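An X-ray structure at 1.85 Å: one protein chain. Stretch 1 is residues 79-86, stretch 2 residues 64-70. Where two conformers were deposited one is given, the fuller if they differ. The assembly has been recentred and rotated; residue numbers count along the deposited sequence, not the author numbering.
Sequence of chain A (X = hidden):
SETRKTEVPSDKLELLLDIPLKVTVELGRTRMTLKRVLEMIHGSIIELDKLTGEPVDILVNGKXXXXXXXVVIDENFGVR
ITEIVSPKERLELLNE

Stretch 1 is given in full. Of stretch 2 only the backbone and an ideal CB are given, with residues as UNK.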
ATOM      1  N   VAL A  79      -6.145   1.130  -9.689  1.00 17.50           N
ATOM      2  CA  VAL A  79      -5.951  -0.311  -9.777  0.60 15.96           C
ATOM      3  C   VAL A  79      -7.222  -0.937 -10.379  1.00 15.31           C
ATOM      4  O   VAL A  79      -8.349  -0.536 -10.047  1.00 16.50           O
ATOM      5  CB  VAL A  79      -5.501  -0.882  -8.370  0.60 17.02           C
ATOM      6  CG1 VAL A  79      -6.604  -0.759  -7.309  0.60 16.49           C
ATOM      7  CG2 VAL A  79      -5.000  -2.316  -8.473  0.60 20.11           C
ATOM      8  N   ARG A  80      -7.043  -1.878 -11.304  1.00 13.81           N
ATOM      9  CA  ARG A  80      -8.126  -2.677 -11.832  1.00 14.55           C
ATOM     10  C   ARG A  80      -8.057  -3.997 -11.093  1.00 15.58           C
ATOM     11  O   ARG A  80      -6.994  -4.646 -11.059  1.00 17.46           O
ATOM     12  CB  ARG A  80      -7.933  -2.910 -13.319  1.00 14.62           C
ATOM     13  CG  ARG A  80      -9.066  -3.742 -13.946  1.00 20.53           C
ATOM     14  CD  ARG A  80      -8.758  -4.094 -15.350  1.00 23.76           C
ATOM     15  NE  ARG A  80      -8.755  -2.894 -16.178  1.00 25.53           N
ATOM     16  CZ  ARG A  80      -7.722  -2.454 -16.865  1.00 24.14           C
ATOM     17  NH1 ARG A  80      -6.566  -3.097 -16.872  1.00 22.35           N
ATOM     18  NH2 ARG A  80      -7.851  -1.356 -17.585  1.00 27.72           N
ATOM     19  N   ILE A  81      -9.168  -4.389 -10.487  1.00 15.64           N
ATOM     20  CA  ILE A  81      -9.223  -5.625  -9.709  0.50 14.87           C
ATOM     21  C   ILE A  81      -9.073  -6.841 -10.644  1.00 14.51           C
ATOM     22  O   ILE A  81      -9.830  -6.996 -11.615  1.00 15.27           O
ATOM     23  CB  ILE A  81     -10.547  -5.677  -8.901  0.50 13.26           C
ATOM     24  CG1 ILE A  81     -10.473  -4.676  -7.743  0.50 17.12           C
ATOM     25  CG2 ILE A  81     -10.854  -7.081  -8.394  0.50 15.52           C
ATOM     26  CD1 ILE A  81     -11.799  -4.397  -7.084  0.50 16.02           C
ATOM     27  N   THR A  82      -8.117  -7.701 -10.321  1.00 14.37           N
ATOM     28  CA  THR A  82      -7.892  -8.958 -11.032  1.00 14.66           C
ATOM     29  C   THR A  82      -8.226 -10.190 -10.183  1.00 17.75           C
ATOM     30  O   THR A  82      -8.397 -11.262 -10.716  1.00 16.03           O
ATOM     31  CB  THR A  82      -6.479  -9.068 -11.534  1.00 15.55           C
ATOM     32  OG1 THR A  82      -5.531  -9.003 -10.446  1.00 15.75           O
ATOM     33  CG2 THR A  82      -6.127  -7.901 -12.482  1.00 19.11           C
ATOM     34  N   GLU A  83      -8.238 -10.052  -8.861  1.00 13.16           N
ATOM     35  CA  GLU A  83      -8.547 -11.144  -7.958  1.00 14.87           C
ATOM     36  C   GLU A  83      -9.329 -10.531  -6.801  1.00 14.50           C
ATOM     37  O   GLU A  83      -8.964  -9.494  -6.275  1.00 13.84           O
ATOM     38  CB  GLU A  83      -7.295 -11.829  -7.393  1.00 16.31           C
ATOM     39  CG  GLU A  83      -6.386 -12.500  -8.413  1.00 22.08           C
ATOM     40  CD  GLU A  83      -5.067 -12.929  -7.805  1.00 32.42           C
ATOM     41  OE1 GLU A  83      -5.041 -13.281  -6.601  1.00 28.08           O
ATOM     42  OE2 GLU A  83      -4.046 -12.868  -8.512  1.00 28.77           O
ATOM     43  N   ILE A  84     -10.406 -11.151  -6.400  1.00 14.67           N
ATOM     44  CA  ILE A  84     -11.116 -10.629  -5.208  1.00 14.38           C
ATOM     45  C   ILE A  84     -11.853 -11.732  -4.473  1.00 18.19           C
ATOM     46  O   ILE A  84     -12.296 -12.663  -5.085  1.00 16.18           O
ATOM     47  CB  ILE A  84     -12.018  -9.458  -5.621  1.00 14.09           C
ATOM     48  CG1 ILE A  84     -12.558  -8.710  -4.398  1.00 17.23           C
ATOM     49  CG2 ILE A  84     -13.163  -9.940  -6.563  1.00 19.39           C
ATOM     50  CD1 ILE A  84     -13.148  -7.368  -4.757  1.00 19.10           C
ATOM     51  N   VAL A  85     -11.965 -11.626  -3.142  1.00 15.82           N
ATOM     52  CA  VAL A  85     -12.756 -12.589  -2.381  1.00 18.04           C
ATOM     53  C   VAL A  85     -14.234 -12.302  -2.579  1.00 18.71           C
ATOM     54  O   VAL A  85     -14.625 -11.213  -3.040  1.00 16.72           O
ATOM     55  CB  VAL A  85     -12.387 -12.578  -0.899  1.00 15.23           C
ATOM     56  CG1 VAL A  85     -10.927 -12.944  -0.659  1.00 19.74           C
ATOM     57  CG2 VAL A  85     -12.689 -11.249  -0.269  1.00 17.81           C
ATOM     58  N   SER A  86     -15.074 -13.269  -2.232  1.00 18.58           N
ATOM     59  CA  SER A  86     -16.530 -13.092  -2.359  1.00 19.67           C
ATOM     60  C   SER A  86     -17.025 -11.947  -1.459  1.00 19.18           C
ATOM     61  O   SER A  86     -16.382 -11.619  -0.449  1.00 19.62           O
ATOM     62  CB  SER A  86     -17.276 -14.370  -2.002  1.00 20.96           C
ATOM     63  OG  SER A  86     -17.229 -14.582  -0.601  1.00 22.81           O
ATOM     64  N   UNK A  64      -6.513  -7.806   3.520  1.00 15.78           N
ATOM     65  CA  UNK A  64      -6.332  -8.082   2.106  1.00 17.42           C
ATOM     66  C   UNK A  64      -7.618  -8.646   1.552  1.00 17.18           C
ATOM     67  O   UNK A  64      -8.062  -9.711   1.973  1.00 16.63           O
ATOM     68  CB  UNK A  64      -5.167  -9.045   1.870  1.00 17.42           C
ATOM     69  N   UNK A  65      -8.280  -7.918   0.664  1.00 14.27           N
ATOM     70  CA  UNK A  65      -9.502  -8.480   0.062  1.00 15.64           C
ATOM     71  C   UNK A  65      -9.393  -8.694  -1.440  1.00 16.50           C
ATOM     72  O   UNK A  65     -10.233  -9.373  -2.033  1.00 17.69           O
ATOM     73  CB  UNK A  65     -10.691  -7.561   0.349  1.00 15.64           C
ATOM     74  N   UNK A  66      -8.376  -8.120  -2.054  1.00 13.63           N
ATOM     75  CA  UNK A  66      -8.256  -8.140  -3.504  1.00 13.98           C
ATOM     76  C   UNK A  66      -6.828  -7.890  -3.956  1.00 15.13           C
ATOM     77  O   UNK A  66      -5.969  -7.478  -3.169  1.00 13.53           O
ATOM     78  CB  UNK A  66      -9.188  -7.098  -4.125  1.00 13.98           C
ATOM     79  N   UNK A  67      -6.570  -8.211  -5.210  1.00 12.77           N
ATOM     80  CA  UNK A  67      -5.301  -7.857  -5.866  1.00 14.81           C
ATOM     81  C   UNK A  67      -5.621  -7.321  -7.247  1.00 14.69           C
ATOM     82  O   UNK A  67      -6.756  -7.514  -7.749  1.00 13.71           O
ATOM     83  CB  UNK A  67      -4.354  -9.056  -5.952  1.00 14.81           C
ATOM     84  N   UNK A  68      -4.697  -6.586  -7.844  1.00 12.88           N
ATOM     85  CA  UNK A  68      -4.955  -6.012  -9.131  1.00 14.53           C
ATOM     86  C   UNK A  68      -3.756  -5.506  -9.872  1.00 13.93           C
ATOM     87  O   UNK A  68      -2.603  -5.725  -9.495  1.00 15.03           O
ATOM     88  CB  UNK A  68      -5.955  -4.865  -8.973  1.00 14.53           C
ATOM     89  N   UNK A  69      -4.044  -4.839 -10.967  1.00 15.08           N
ATOM     90  CA  UNK A  69      -3.017  -4.279 -11.836  1.00 15.93           C
ATOM     91  C   UNK A  69      -3.166  -2.760 -11.911  1.00 15.94           C
ATOM     92  O   UNK A  69      -4.253  -2.204 -11.838  1.00 13.59           O
ATOM     93  CB  UNK A  69      -3.097  -4.897 -13.233  1.00 15.93           C
ATOM     94  N   UNK A  70      -2.033  -2.079 -11.984  1.00 15.62           N
ATOM     95  CA  UNK A  70      -1.977  -0.618 -11.964  1.00 15.18           C
ATOM     96  C   UNK A  70      -2.436  -0.050 -13.294  1.00 19.17           C
ATOM     97  O   UNK A  70      -2.052  -0.546 -14.353  1.00 16.26           O
ATOM     98  CB  UNK A  70      -0.561  -0.134 -11.644  1.00 15.18           C
TER

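The two stretches pair as antiparallel strands, and the backbone fixes the register before any side chain is considered. The N of position 69 donates to Arg80 O (3.0 Å) and Arg80 N donates to the O of position 69 (2.9 Å). Further along, the O of position 67 accepts from both Thr82 N (2.9 Å) and Glu83 N (3.1 Å), the signature of a beta bulge that shifts the register by one.

Position 64 has its CB pointing sideways, with nothing of stretch 1 within 5.5 Å. Stretch 1 sets no preference; the residue is Leu64.

At position 65 CB also points sideways, but it lies 4.2 Å from Val85 CG2 and 5.2 Å from Ile84 CG1. These carbons favour an apolar side chain, branched or not. Ile65 is deposited: its CB lies 4.1 Å from Val85 CG2, and its CD1 reaches to 4.5 Å from Ile84 CD1. Its backbone O receives Val85 N at 3.1 Å, the last hydrogen bond of the ladder.

Position 66 forms a non-hydrogen-bonded pair with Ile84, CA to CA 4.2 Å, with both CB atoms on the same face. The ideal CB is tight against Glu83 O (3.2 Å) and 3.7 Å from Ile84 CG1, so a small apolar residue suits it well. Ala66 fits, its CB packing 3.7 Å from Ile84 CG1.

Position 67 pairs with Glu83 on the other face; its N donates to Glu83 O (2.9 Å), and its ideal CB is 4.3 Å from Glu83 CB. The neighbouring carboxylate invites a basic side chain, lysine or arginine, although a polar one could also serve. Arg67 forms a salt bridge in which NE donates to Glu83 OE1 (3.1 Å) and NH2 to Glu83 OE2 (3.0 Å), the carboxylate engaging the guanidinium edge.

At position 68 an ideal CB would lie 2.3 Å from Arg80 O and 2.8 Å from Val79 CG2, both clashes. With phi/psi of -165/-172, the evidence points to glycine. Gly68 brings its CA within 3.1 Å of Arg80 O.

Position 69 shares a face with Arg80, whose side chain, t at chi1 and chi2 and m at chi3, offers a positive charge, while Thr82 CG2 lies 4.3 Å from the ideal CB. An acidic residue is favoured, though glutamine could also bond. Glu69, with chi1 p and chi2 t, accepts from Arg80 NH1 through OE2 at 3.0 Å, a salt bridge, and its CG lies 3.9 Å from Thr82 CG2.

Position 70 pairs with Val79, but its ideal CB meets nothing within 5.5 Å, leaving the choice open. Val70 occupies it.

Stretch 2, residues 64-70: LIARGEV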
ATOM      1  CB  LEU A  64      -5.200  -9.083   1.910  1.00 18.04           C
ATOM      2  CG  LEU A  64      -4.934  -9.490   0.477  1.00 17.25           C
ATOM      3  CD1 LEU A  64      -4.327  -8.344  -0.294  1.00 16.14           C
ATOM      4  CD2 LEU A  64      -4.047 -10.735   0.483  1.00 21.76           C
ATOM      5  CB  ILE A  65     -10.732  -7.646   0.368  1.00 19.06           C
ATOM      6  CG1 ILE A  65     -10.623  -6.268  -0.212  1.00 19.01           C
ATOM      7  CG2 ILE A  65     -11.050  -7.556   1.894  1.00 21.35           C
ATOM      8  CD1 ILE A  65     -11.947  -5.818  -0.740  1.00 32.53           C
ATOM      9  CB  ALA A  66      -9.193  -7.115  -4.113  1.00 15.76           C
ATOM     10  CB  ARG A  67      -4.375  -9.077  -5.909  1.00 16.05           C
ATOM     11  CG  ARG A  67      -4.014  -9.624  -4.518  1.00 19.50           C
ATOM     12  CD  ARG A  67      -2.652 -10.474  -4.410  1.00 17.88           C
ATOM     13  NE  ARG A  67      -2.733 -11.591  -5.310  1.00 29.47           N
ATOM     14  CZ  ARG A  67      -1.712 -12.384  -5.614  1.00 31.80           C
ATOM     15  NH1 ARG A  67      -0.546 -12.184  -5.059  1.00 24.44           N
ATOM     16  NH2 ARG A  67      -1.868 -13.358  -6.501  1.00 30.20           N
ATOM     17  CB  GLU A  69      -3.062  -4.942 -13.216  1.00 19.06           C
ATOM     18  CG  GLU A  69      -4.357  -4.768 -13.969  1.00 17.69           C
ATOM     19  CD  GLU A  69      -4.408  -5.529 -15.305  1.00 17.90           C
ATOM     20  OE1 GLU A  69      -3.333  -5.952 -15.797  1.00 20.32           O
ATOM     21  OE2 GLU A  69      -5.518  -5.673 -15.863  1.00 19.66           O
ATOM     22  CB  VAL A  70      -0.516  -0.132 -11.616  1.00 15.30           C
ATOM     23  CG1 VAL A  70      -0.492   1.374 -11.465  1.00 19.03           C
ATOM     24  CG2 VAL A  70      -0.057  -0.776 -10.364  1.00 20.37           C
TER
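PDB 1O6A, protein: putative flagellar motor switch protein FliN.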